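Local coordinates for protein type I site-specific restriction-modification system, R (Restriction) subunit (Vibrio vulnificus, PDB 3H1T) that probably serves as the ATP-dependent restriction subunit of a type I restriction-modification system, this fragment pairing a nuclease-like region with helicase-type motor domains, at residues Ala49-Tyr54 / Asp77-Tyr82; Phe86-Val91 / Leu116-Ser121; Gly293-Phe298 / Leu326-Pro331. One frame throughout, in Å; residues are numbered along the deposited sequence.

Contact 1: residues Ala49-Tyr54 / Asp77-Tyr82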
loop_
_atom_site.group_PDB
_atom_site.type_symbol
_atom_site.label_atom_id
_atom_site.label_comp_id
_atom_site.label_asym_id
_atom_site.label_seq_id
_atom_site.Cartn_x
_atom_site.Cartn_y
_atom_site.Cartn_z
ATOM N N ALA A 49 3.274 26.180 -9.464
ATOM C CA ALA A 49 4.568 25.799 -10.024
ATOM C C ALA A 49 4.414 24.881 -11.238
ATOM O O ALA A 49 3.316 24.389 -11.535
ATOM C CB ALA A 49 5.418 25.097 -8.963
ATOM N N ILE A 50 5.525 24.692 -11.946
ATOM C CA ILE A 50 5.608 23.829 -13.119
ATOM C C ILE A 50 6.767 22.906 -12.839
ATOM O O ILE A 50 7.845 23.360 -12.454
ATOM C CB ILE A 50 6.019 24.572 -14.423
ATOM C CG1 ILE A 50 4.913 25.511 -14.892
ATOM C CG2 ILE A 50 6.289 23.577 -15.527
ATOM C CD1 ILE A 50 5.148 26.934 -14.492
ATOM N N THR A 51 6.563 21.611 -13.001
ATOM C CA THR A 51 7.657 20.686 -12.816
ATOM C C THR A 51 7.739 19.833 -14.074
ATOM O O THR A 51 6.902 18.962 -14.349
ATOM C CB THR A 51 7.497 19.830 -11.549
ATOM O OG1 THR A 51 7.912 18.486 -11.826
ATOM C CG2 THR A 51 6.079 19.876 -11.041
ATOM N N GLU A 52 8.742 20.145 -14.879
ATOM C CA GLU A 52 8.986 19.438 -16.123
ATOM C C GLU A 52 9.589 18.083 -15.816
ATOM O O GLU A 52 10.354 17.927 -14.866
ATOM C CB GLU A 52 9.969 20.208 -17.003
ATOM C CG GLU A 52 9.482 21.524 -17.550
ATOM C CD GLU A 52 10.427 22.089 -18.596
ATOM O OE1 GLU A 52 10.724 21.372 -19.585
ATOM O OE2 GLU A 52 10.869 23.250 -18.427
ATOM N N GLN A 53 9.266 17.115 -16.656
ATOM C CA GLN A 53 9.784 15.780 -16.477
ATOM C C GLN A 53 9.532 15.335 -15.042
ATOM O O GLN A 53 10.468 15.093 -14.288
ATOM C CB GLN A 53 11.287 15.759 -16.782
ATOM C CG GLN A 53 11.647 16.050 -18.234
ATOM C CD GLN A 53 10.983 15.098 -19.221
ATOM O OE1 GLN A 53 10.994 13.886 -19.030
ATOM N NE2 GLN A 53 10.412 15.647 -20.289
ATOM N N TYR A 54 8.261 15.244 -14.667
ATOM C CA TYR A 54 7.879 14.805 -13.328
ATOM C C TYR A 54 8.025 13.281 -13.271
ATOM O O TYR A 54 7.281 12.551 -13.932
ATOM C CB TYR A 54 6.426 15.202 -13.055
ATOM C CG TYR A 54 5.837 14.644 -11.781
ATOM C CD1 TYR A 54 6.382 14.961 -10.540
ATOM C CD2 TYR A 54 4.702 13.827 -11.817
ATOM C CE1 TYR A 54 5.809 14.483 -9.361
ATOM C CE2 TYR A 54 4.126 13.345 -10.653
ATOM C CZ TYR A 54 4.682 13.672 -9.425
ATOM O OH TYR A 54 4.127 13.172 -8.266
ATOM N N ASP A 77 5.633 14.869 -18.994
ATOM C CA ASP A 77 6.346 16.034 -19.510
ATOM C C ASP A 77 6.230 17.227 -18.567
ATOM O O ASP A 77 7.238 17.836 -18.216
ATOM C CB ASP A 77 5.844 16.409 -20.901
ATOM C CG ASP A 77 6.158 15.352 -21.926
ATOM O OD1 ASP A 77 7.202 14.688 -21.777
ATOM O OD2 ASP A 77 5.380 15.190 -22.885
ATOM N N TYR A 78 5.011 17.560 -18.156
ATOM C CA TYR A 78 4.794 18.659 -17.236
ATOM C C TYR A 78 3.705 18.320 -16.248
ATOM O O TYR A 78 2.735 17.650 -16.575
ATOM C CB TYR A 78 4.369 19.946 -17.939
ATOM C CG TYR A 78 5.348 20.541 -18.923
ATOM C CD1 TYR A 78 5.357 20.136 -20.259
ATOM C CD2 TYR A 78 6.182 21.584 -18.545
ATOM C CE1 TYR A 78 6.161 20.762 -21.194
ATOM C CE2 TYR A 78 6.990 22.222 -19.478
ATOM C CZ TYR A 78 6.966 21.803 -20.808
ATOM O OH TYR A 78 7.701 22.437 -21.784
ATOM N N LEU A 79 3.878 18.809 -15.029
ATOM C CA LEU A 79 2.916 18.616 -13.977
ATOM C C LEU A 79 2.632 20.051 -13.570
ATOM O O LEU A 79 3.556 20.821 -13.319
ATOM C CB LEU A 79 3.540 17.820 -12.831
ATOM C CG LEU A 79 2.707 17.094 -11.757
ATOM C CD1 LEU A 79 2.955 17.742 -10.416
ATOM C CD2 LEU A 79 1.231 17.095 -12.104
ATOM N N LEU A 80 1.362 20.431 -13.528
ATOM C CA LEU A 80 1.012 21.792 -13.158
ATOM C C LEU A 80 0.471 21.763 -11.748
ATOM O O LEU A 80 -0.561 21.163 -11.497
ATOM C CB LEU A 80 -0.027 22.343 -14.128
ATOM C CG LEU A 80 0.394 22.257 -15.596
ATOM C CD1 LEU A 80 -0.689 22.874 -16.445
ATOM C CD2 LEU A 80 1.701 22.979 -15.840
ATOM N N LYS A 81 1.178 22.398 -10.821
ATOM C CA LYS A 81 0.744 22.410 -9.434
ATOM C C LYS A 81 0.089 23.730 -9.084
ATOM O O LYS A 81 0.656 24.797 -9.325
ATOM C CB LYS A 81 1.935 22.131 -8.494
ATOM C CG LYS A 81 2.642 20.809 -8.791
ATOM C CD LYS A 81 3.391 20.239 -7.595
ATOM C CE LYS A 81 4.663 20.985 -7.275
ATOM N NZ LYS A 81 5.579 20.104 -6.500
ATOM N N TYR A 82 -1.126 23.659 -8.554
ATOM C CA TYR A 82 -1.824 24.873 -8.158
ATOM C C TYR A 82 -1.058 25.452 -6.977
ATOM O O TYR A 82 -0.829 26.656 -6.872
ATOM C CB TYR A 82 -3.245 24.569 -7.721
ATOM C CG TYR A 82 -3.923 25.809 -7.224
ATOM C CD1 TYR A 82 -4.127 26.892 -8.078
ATOM C CD2 TYR A 82 -4.338 25.918 -5.901
ATOM C CE1 TYR A 82 -4.734 28.055 -7.627
ATOM C CE2 TYR A 82 -4.943 27.076 -5.437
ATOM C CZ TYR A 82 -5.142 28.141 -6.304
ATOM O OH TYR A 82 -5.752 29.286 -5.849
#
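Ala49 and Thr51 each form a pair of backbone hydrogen bonds, with Lys81 and Leu79 respectively. Both are hydrogen-bonded pairs of two antiparallel strands. The next link is Gln53 N to Asp77 O at 2.7 Å, where the donor lies 44° out of the carbonyl plane. The chain turns a corner here: Gln53 and Tyr54 both face Ala76, which makes a G1 bulge.

Ile50, Glu52, Tyr78 and Leu80 share one face of the sheet. Ile50 CG2 sits in the ring plane of Tyr78, at its edge, 3.6 Å from Tyr78 CD2. Ile50 CG1 takes the side of Leu80, 4.2 Å from Leu80 CD2. Glu52 runs alongside Tyr78, pointing the same way. Its CG comes within 3.2 Å of Tyr78 CE2, and its carboxylate plane is 24° from the ring plane. Ala49, Thr51, Leu79 and Lys81 hold the other face. Thr51 CG2 lies 3.7 Å from Leu79 CB. Leu79 CG is anti to its backbone N (chi1 -162°). It rests over a face of the Tyr54 ring as a CH-pi contact, 4.1 Å from the ring centroid.

These are the first two strands of the mixed six-stranded N-terminal sheet. Asp77 lies in the 75-81 strand, at the corner the chain turns there, and Glu92 near the end of the third strand. Sequence and topology are consistent with a PD-(D/E)XK nuclease core, as in other HsdR subunits.

Further out, helix 26-40 packs on Tyr78 through Cys30, Val34 and Leu38, and Thr35 OG1 hydrogen-bonds the Tyr78 hydroxyl. Trp43 touches both Ile50 and Leu80. Asp77 OD2 takes a hydrogen bond from Ala93 N and lies close to Glu92 OE2.

Contact 2: residues Phe86-Val91 / Leu116-Ser121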
loop_
_atom_site.group_PDB
_atom_site.type_symbol
_atom_site.label_atom_id
_atom_site.label_comp_id
_atom_site.label_asym_id
_atom_site.label_seq_id
_atom_site.Cartn_x
_atom_site.Cartn_y
_atom_site.Cartn_z
ATOM N N PHE A 86 -0.253 20.730 -3.934
ATOM C CA PHE A 86 -1.526 20.514 -4.615
ATOM C C PHE A 86 -1.465 20.494 -6.146
ATOM O O PHE A 86 -1.740 21.499 -6.808
ATOM C CB PHE A 86 -2.550 21.549 -4.125
ATOM C CG PHE A 86 -3.982 21.187 -4.425
ATOM C CD1 PHE A 86 -4.563 21.517 -5.648
ATOM C CD2 PHE A 86 -4.761 20.532 -3.475
ATOM C CE1 PHE A 86 -5.892 21.201 -5.908
ATOM C CE2 PHE A 86 -6.091 20.218 -3.730
ATOM C CZ PHE A 86 -6.653 20.554 -4.944
ATOM N N PRO A 87 -1.097 19.344 -6.730
ATOM C CA PRO A 87 -1.021 19.189 -8.184
ATOM C C PRO A 87 -2.433 19.320 -8.774
ATOM O O PRO A 87 -3.416 18.994 -8.106
ATOM C CB PRO A 87 -0.433 17.784 -8.345
ATOM C CG PRO A 87 -0.889 17.075 -7.121
ATOM C CD PRO A 87 -0.682 18.111 -6.044
ATOM N N ILE A 88 -2.561 19.797 -10.003
ATOM C CA ILE A 88 -3.885 19.939 -10.557
ATOM C C ILE A 88 -4.056 19.567 -12.032
ATOM O O ILE A 88 -5.159 19.251 -12.450
ATOM C CB ILE A 88 -4.418 21.387 -10.306
ATOM C CG1 ILE A 88 -5.926 21.451 -10.618
ATOM C CG2 ILE A 88 -3.613 22.381 -11.134
ATOM C CD1 ILE A 88 -6.645 22.640 -9.995
ATOM N N ALA A 89 -2.988 19.585 -12.819
ATOM C CA ALA A 89 -3.086 19.212 -14.237
ATOM C C ALA A 89 -1.816 18.569 -14.792
ATOM O O ALA A 89 -0.762 18.578 -14.158
ATOM C CB ALA A 89 -3.464 20.431 -15.097
ATOM N N VAL A 90 -1.916 18.022 -15.994
ATOM C CA VAL A 90 -0.759 17.386 -16.601
ATOM C C VAL A 90 -0.710 17.644 -18.109
ATOM O O VAL A 90 -1.749 17.771 -18.758
ATOM C CB VAL A 90 -0.767 15.858 -16.277
ATOM C CG1 VAL A 90 -1.908 15.155 -17.000
ATOM C CG2 VAL A 90 0.584 15.257 -16.606
ATOM N N VAL A 91 0.497 17.734 -18.655
ATOM C CA VAL A 91 0.663 18.017 -20.071
ATOM C C VAL A 91 1.546 17.028 -20.826
ATOM O O VAL A 91 2.604 16.627 -20.350
ATOM C CB VAL A 91 1.298 19.426 -20.279
ATOM C CG1 VAL A 91 1.338 19.778 -21.771
ATOM C CG2 VAL A 91 0.508 20.461 -19.509
ATOM N N LEU A 116 -5.726 13.462 -11.426
ATOM C CA LEU A 116 -5.987 14.839 -11.842
ATOM C C LEU A 116 -7.231 14.931 -12.702
ATOM O O LEU A 116 -7.638 13.951 -13.325
ATOM C CB LEU A 116 -4.801 15.399 -12.621
ATOM C CG LEU A 116 -3.477 15.149 -11.879
ATOM C CD1 LEU A 116 -2.335 15.745 -12.669
ATOM C CD2 LEU A 116 -3.513 15.731 -10.462
ATOM N N LYS A 117 -7.835 16.116 -12.721
ATOM C CA LYS A 117 -9.057 16.382 -13.475
ATOM C C LYS A 117 -8.825 17.166 -14.759
ATOM O O LYS A 117 -9.778 17.458 -15.475
ATOM C CB LYS A 117 -10.033 17.179 -12.606
ATOM C CG LYS A 117 -11.226 16.413 -12.072
ATOM C CD LYS A 117 -10.825 15.369 -11.044
ATOM C CE LYS A 117 -12.056 14.683 -10.434
ATOM N NZ LYS A 117 -12.215 13.263 -10.864
ATOM N N PHE A 118 -7.582 17.522 -15.057
ATOM C CA PHE A 118 -7.306 18.274 -16.275
ATOM C C PHE A 118 -6.123 17.699 -17.048
ATOM O O PHE A 118 -5.054 17.471 -16.492
ATOM C CB PHE A 118 -7.067 19.748 -15.928
ATOM C CG PHE A 118 -8.205 20.368 -15.171
ATOM C CD1 PHE A 118 -9.424 20.623 -15.801
ATOM C CD2 PHE A 118 -8.102 20.578 -13.794
ATOM C CE1 PHE A 118 -10.535 21.063 -15.070
ATOM C CE2 PHE A 118 -9.199 21.021 -13.050
ATOM C CZ PHE A 118 -10.422 21.261 -13.689
ATOM N N ALA A 119 -6.314 17.457 -18.335
ATOM C CA ALA A 119 -5.241 16.897 -19.138
ATOM C C ALA A 119 -5.035 17.672 -20.429
ATOM O O ALA A 119 -6.001 18.075 -21.070
ATOM C CB ALA A 119 -5.543 15.423 -19.450
ATOM N N TYR A 120 -3.778 17.871 -20.818
ATOM C CA TYR A 120 -3.462 18.622 -22.026
ATOM C C TYR A 120 -2.484 17.939 -22.954
ATOM O O TYR A 120 -1.544 17.293 -22.534
ATOM C CB TYR A 120 -2.887 19.984 -21.650
ATOM C CG TYR A 120 -3.814 20.767 -20.773
ATOM C CD1 TYR A 120 -4.832 21.543 -21.331
ATOM C CD2 TYR A 120 -3.743 20.654 -19.387
ATOM C CE1 TYR A 120 -5.763 22.185 -20.525
ATOM C CE2 TYR A 120 -4.670 21.283 -18.564
ATOM C CZ TYR A 120 -5.682 22.041 -19.137
ATOM O OH TYR A 120 -6.616 22.612 -18.320
ATOM N N SER A 121 -2.720 18.087 -24.240
ATOM C CA SER A 121 -1.829 17.558 -25.231
ATOM C C SER A 121 -1.481 18.793 -26.047
ATOM O O SER A 121 -2.365 19.574 -26.397
ATOM C CB SER A 121 -2.541 16.503 -26.069
ATOM O OG SER A 121 -1.656 16.004 -27.034
HETATM O O HOH W 1 -7.137 18.256 -10.838
#
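Leu116 lays its two methyls against the backbone of the 86-91 strand. Its CG is anti to its own carbonyl carbon (chi1 -49°), and from there the methyls spread over two carbonyls. CD1 is 3.6 Å from Ala89 O and also meets Val90 CB, while CD2 reaches the carbonyl of Pro87.

Ile88 CB points away from the 116-121 segment, but CG1, anti to the backbone N (chi1 -168°), comes within 3.9 Å of Phe118 CD2. The two side chains cross obliquely. The same ring edge faces Ile88 O, which lies in the ring plane 3.5 Å from Phe118 CD2. That carbonyl also accepts a hydrogen bond from a water, and the water in turn accepts one from Lys117 N. The water thus bridges the two segments just before the direct backbone bonds begin.

The two strands are the parallel pair of a beta-alpha-beta unit, connected by helix 104-114. Val90 N bonds to Phe118 O, and Tyr120 N bonds to Val90 O at 2.9 Å. Ile88 and Ala89 both face Leu80 on the strand's other neighbour, a classic bulge.

Within the bulge, Ala89 CB touches Phe118 CB and also lies in the plane of the Tyr120 ring, at its edge, 3.8 Å from Tyr120 CE2. Val91 CG2 packs 4.0 Å from Tyr120 CB. Val90 and Ala119 lie on the opposite face, where Ala111 of helix 104-114 touches both. Leu149 of helix 146-157 packs on Ala89 and Tyr120, and Glu129 OE2 hydrogen-bonds the Tyr120 hydroxyl.

Contact 3: residues Gly293-Phe298 / Leu326-Pro331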
loop_
_atom_site.group_PDB
_atom_site.type_symbol
_atom_site.label_atom_id
_atom_site.label_comp_id
_atom_site.label_asym_id
_atom_site.label_seq_id
_atom_site.Cartn_x
_atom_site.Cartn_y
_atom_site.Cartn_z
ATOM N N GLY A 293 -14.737 -0.910 27.831
ATOM C CA GLY A 293 -15.645 0.024 27.176
ATOM C C GLY A 293 -15.349 1.448 27.613
ATOM O O GLY A 293 -16.241 2.302 27.721
ATOM N N LEU A 294 -14.067 1.687 27.870
ATOM C CA LEU A 294 -13.521 2.963 28.321
ATOM C C LEU A 294 -14.052 4.197 27.586
ATOM O O LEU A 294 -14.365 5.212 28.207
ATOM C CB LEU A 294 -11.998 2.907 28.185
ATOM C CG LEU A 294 -11.088 3.700 29.128
ATOM C CD1 LEU A 294 -9.641 3.392 28.743
ATOM C CD2 LEU A 294 -11.367 5.194 29.039
ATOM N N TYR A 295 -14.169 4.103 26.267
ATOM C CA TYR A 295 -14.620 5.230 25.459
ATOM C C TYR A 295 -15.889 5.933 25.914
ATOM O O TYR A 295 -16.056 7.134 25.672
ATOM C CB TYR A 295 -14.771 4.805 23.995
ATOM C CG TYR A 295 -15.699 3.637 23.758
ATOM C CD1 TYR A 295 -17.081 3.823 23.634
ATOM C CD2 TYR A 295 -15.189 2.348 23.586
ATOM C CE1 TYR A 295 -17.930 2.752 23.335
ATOM C CE2 TYR A 295 -16.026 1.273 23.288
ATOM C CZ TYR A 295 -17.395 1.484 23.164
ATOM O OH TYR A 295 -18.223 0.419 22.878
ATOM N N LYS A 296 -16.775 5.220 26.599
ATOM C CA LYS A 296 -18.015 5.863 27.016
ATOM C C LYS A 296 -17.755 7.000 28.022
ATOM O O LYS A 296 -18.660 7.766 28.359
ATOM C CB LYS A 296 -18.985 4.815 27.557
ATOM C CG LYS A 296 -19.006 3.556 26.686
ATOM C CD LYS A 296 -20.295 2.752 26.815
ATOM C CE LYS A 296 -20.076 1.268 26.487
ATOM N NZ LYS A 296 -19.568 1.002 25.107
ATOM N N GLU A 297 -16.506 7.130 28.472
ATOM C CA GLU A 297 -16.142 8.203 29.397
ATOM C C GLU A 297 -16.037 9.493 28.567
ATOM O O GLU A 297 -16.062 10.610 29.102
ATOM C CB GLU A 297 -14.803 7.884 30.084
ATOM C CG GLU A 297 -14.153 9.077 30.832
ATOM C CD GLU A 297 -14.940 9.560 32.055
ATOM O OE1 GLU A 297 -15.131 8.773 33.018
ATOM O OE2 GLU A 297 -15.359 10.743 32.046
ATOM N N PHE A 298 -15.899 9.326 27.250
ATOM C CA PHE A 298 -15.842 10.465 26.347
ATOM C C PHE A 298 -17.240 10.567 25.786
ATOM O O PHE A 298 -17.912 9.554 25.574
ATOM C CB PHE A 298 -14.909 10.247 25.153
ATOM C CG PHE A 298 -13.499 9.895 25.511
ATOM C CD1 PHE A 298 -13.145 8.568 25.728
ATOM C CD2 PHE A 298 -12.500 10.867 25.526
ATOM C CE1 PHE A 298 -11.810 8.203 25.944
ATOM C CE2 PHE A 298 -11.155 10.518 25.741
ATOM C CZ PHE A 298 -10.812 9.179 25.950
ATOM N N LEU A 326 -17.502 2.764 16.815
ATOM C CA LEU A 326 -17.867 3.531 15.643
ATOM C C LEU A 326 -19.328 3.939 15.683
ATOM O O LEU A 326 -19.642 5.114 15.491
ATOM C CB LEU A 326 -17.575 2.723 14.374
ATOM C CG LEU A 326 -16.195 2.873 13.698
ATOM C CD1 LEU A 326 -15.085 2.982 14.737
ATOM C CD2 LEU A 326 -15.959 1.684 12.777
ATOM N N GLU A 327 -20.235 2.998 15.933
ATOM C CA GLU A 327 -21.644 3.385 15.974
ATOM C C GLU A 327 -21.933 4.219 17.225
ATOM O O GLU A 327 -22.963 4.889 17.310
ATOM C CB GLU A 327 -22.588 2.162 15.880
ATOM C CG GLU A 327 -22.360 1.041 16.886
ATOM C CD GLU A 327 -22.833 -0.325 16.352
ATOM O OE1 GLU A 327 -22.847 -0.500 15.106
ATOM O OE2 GLU A 327 -23.171 -1.228 17.162
ATOM N N TYR A 328 -21.019 4.180 18.191
ATOM C CA TYR A 328 -21.185 4.978 19.399
ATOM C C TYR A 328 -20.674 6.372 19.089
ATOM O O TYR A 328 -21.224 7.364 19.556
ATOM C CB TYR A 328 -20.367 4.428 20.581
ATOM C CG TYR A 328 -20.275 5.390 21.762
ATOM C CD1 TYR A 328 -19.308 6.404 21.802
ATOM C CD2 TYR A 328 -21.175 5.305 22.826
ATOM C CE1 TYR A 328 -19.242 7.306 22.877
ATOM C CE2 TYR A 328 -21.120 6.205 23.907
ATOM C CZ TYR A 328 -20.155 7.195 23.925
ATOM O OH TYR A 328 -20.096 8.061 24.994
ATOM N N PHE A 329 -19.617 6.441 18.291
ATOM C CA PHE A 329 -19.028 7.719 17.971
ATOM C C PHE A 329 -19.524 8.429 16.733
ATOM O O PHE A 329 -18.757 9.091 16.047
ATOM C CB PHE A 329 -17.505 7.602 17.940
ATOM C CG PHE A 329 -16.870 7.688 19.295
ATOM C CD1 PHE A 329 -17.160 8.768 20.133
ATOM C CD2 PHE A 329 -15.959 6.722 19.724
ATOM C CE1 PHE A 329 -16.557 8.892 21.372
ATOM C CE2 PHE A 329 -15.351 6.839 20.965
ATOM C CZ PHE A 329 -15.650 7.923 21.790
ATOM N N GLU A 330 -20.797 8.249 16.408
ATOM C CA GLU A 330 -21.380 9.004 15.309
ATOM C C GLU A 330 -21.662 10.259 16.141
ATOM O O GLU A 330 -21.844 10.155 17.354
ATOM C CB GLU A 330 -22.713 8.397 14.846
ATOM C CG GLU A 330 -23.537 9.349 13.975
ATOM C CD GLU A 330 -24.762 8.675 13.363
ATOM O OE1 GLU A 330 -24.789 7.426 13.272
ATOM O OE2 GLU A 330 -25.697 9.401 12.961
ATOM N N PRO A 331 -21.689 11.450 15.530
ATOM C CA PRO A 331 -21.515 11.786 14.117
ATOM C C PRO A 331 -20.074 12.178 13.796
ATOM O O PRO A 331 -19.842 13.078 12.981
ATOM C CB PRO A 331 -22.468 12.977 13.911
ATOM C CG PRO A 331 -23.069 13.274 15.337
ATOM C CD PRO A 331 -22.101 12.640 16.285
#
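Tyr295 turns its ring edge toward the face of Tyr328. The planes stand 60° apart and the centroids are 5.3 Å apart, an edge-to-face (T-shaped) pair. The two side chains pass one another, each heading the way the other comes from. Tyr295 CE1 is 3.9 Å from Tyr328 CG, and CD1 lies above the same ring, toward its rim.

Phe329 adds a third ring. Its CE2 meets Tyr295 CB at 3.7 Å, and its CZ approaches Phe298 CB. One face of the Phe329 ring has Tyr328 CD1 over its centre. Phe303 meets Phe329 edge-to-face.

Tyr328 CG is anti to the backbone N (chi1 168°), which directs the ring toward the 293-298 segment. At the far end of that ring the hydroxyl donates to Phe298 O at 2.7 Å, in the carbonyl plane. The same hydroxyl is 3.6 Å from Lys296 CA.

The contact joins a 3-10 turn, residues 294-297, to the end of helix 323-328. Both belong to the first P-loop NTPase-type motor domain. The turn lies in the loop before strand 305-308 and the helix end before strand 333-338, both strands of its parallel sheet.

Across the two segments there is one hydrogen bond, and aromatic and apolar contacts do the rest. That bond gives the carbonyl of buried Phe298 a partner and holds the hydroxyl end of Tyr328, while the edge of Tyr295 lies against the face of the Tyr328 ring.

How the contacts relate
The three contacts follow one another along the chain; none nests or crosses. Contact 1 closes the loop from 49-54 to 77-82, which holds short strands 61-64 and 67-70. Contact 2 opens a few residues later and closes over helix 104-114. Their centres are about 9 Å apart. They meet where strand 75-81 adjoins strand 86-93: Leu80 makes probable backbone hydrogen bonds to Ile88 and Ala89. Together they join four strands that are neighbours in the N-terminal sheet. Contact 3 comes much later, in the first motor domain. It brackets strand 305-308, and its nearest atoms are about 23 Å from contact 2.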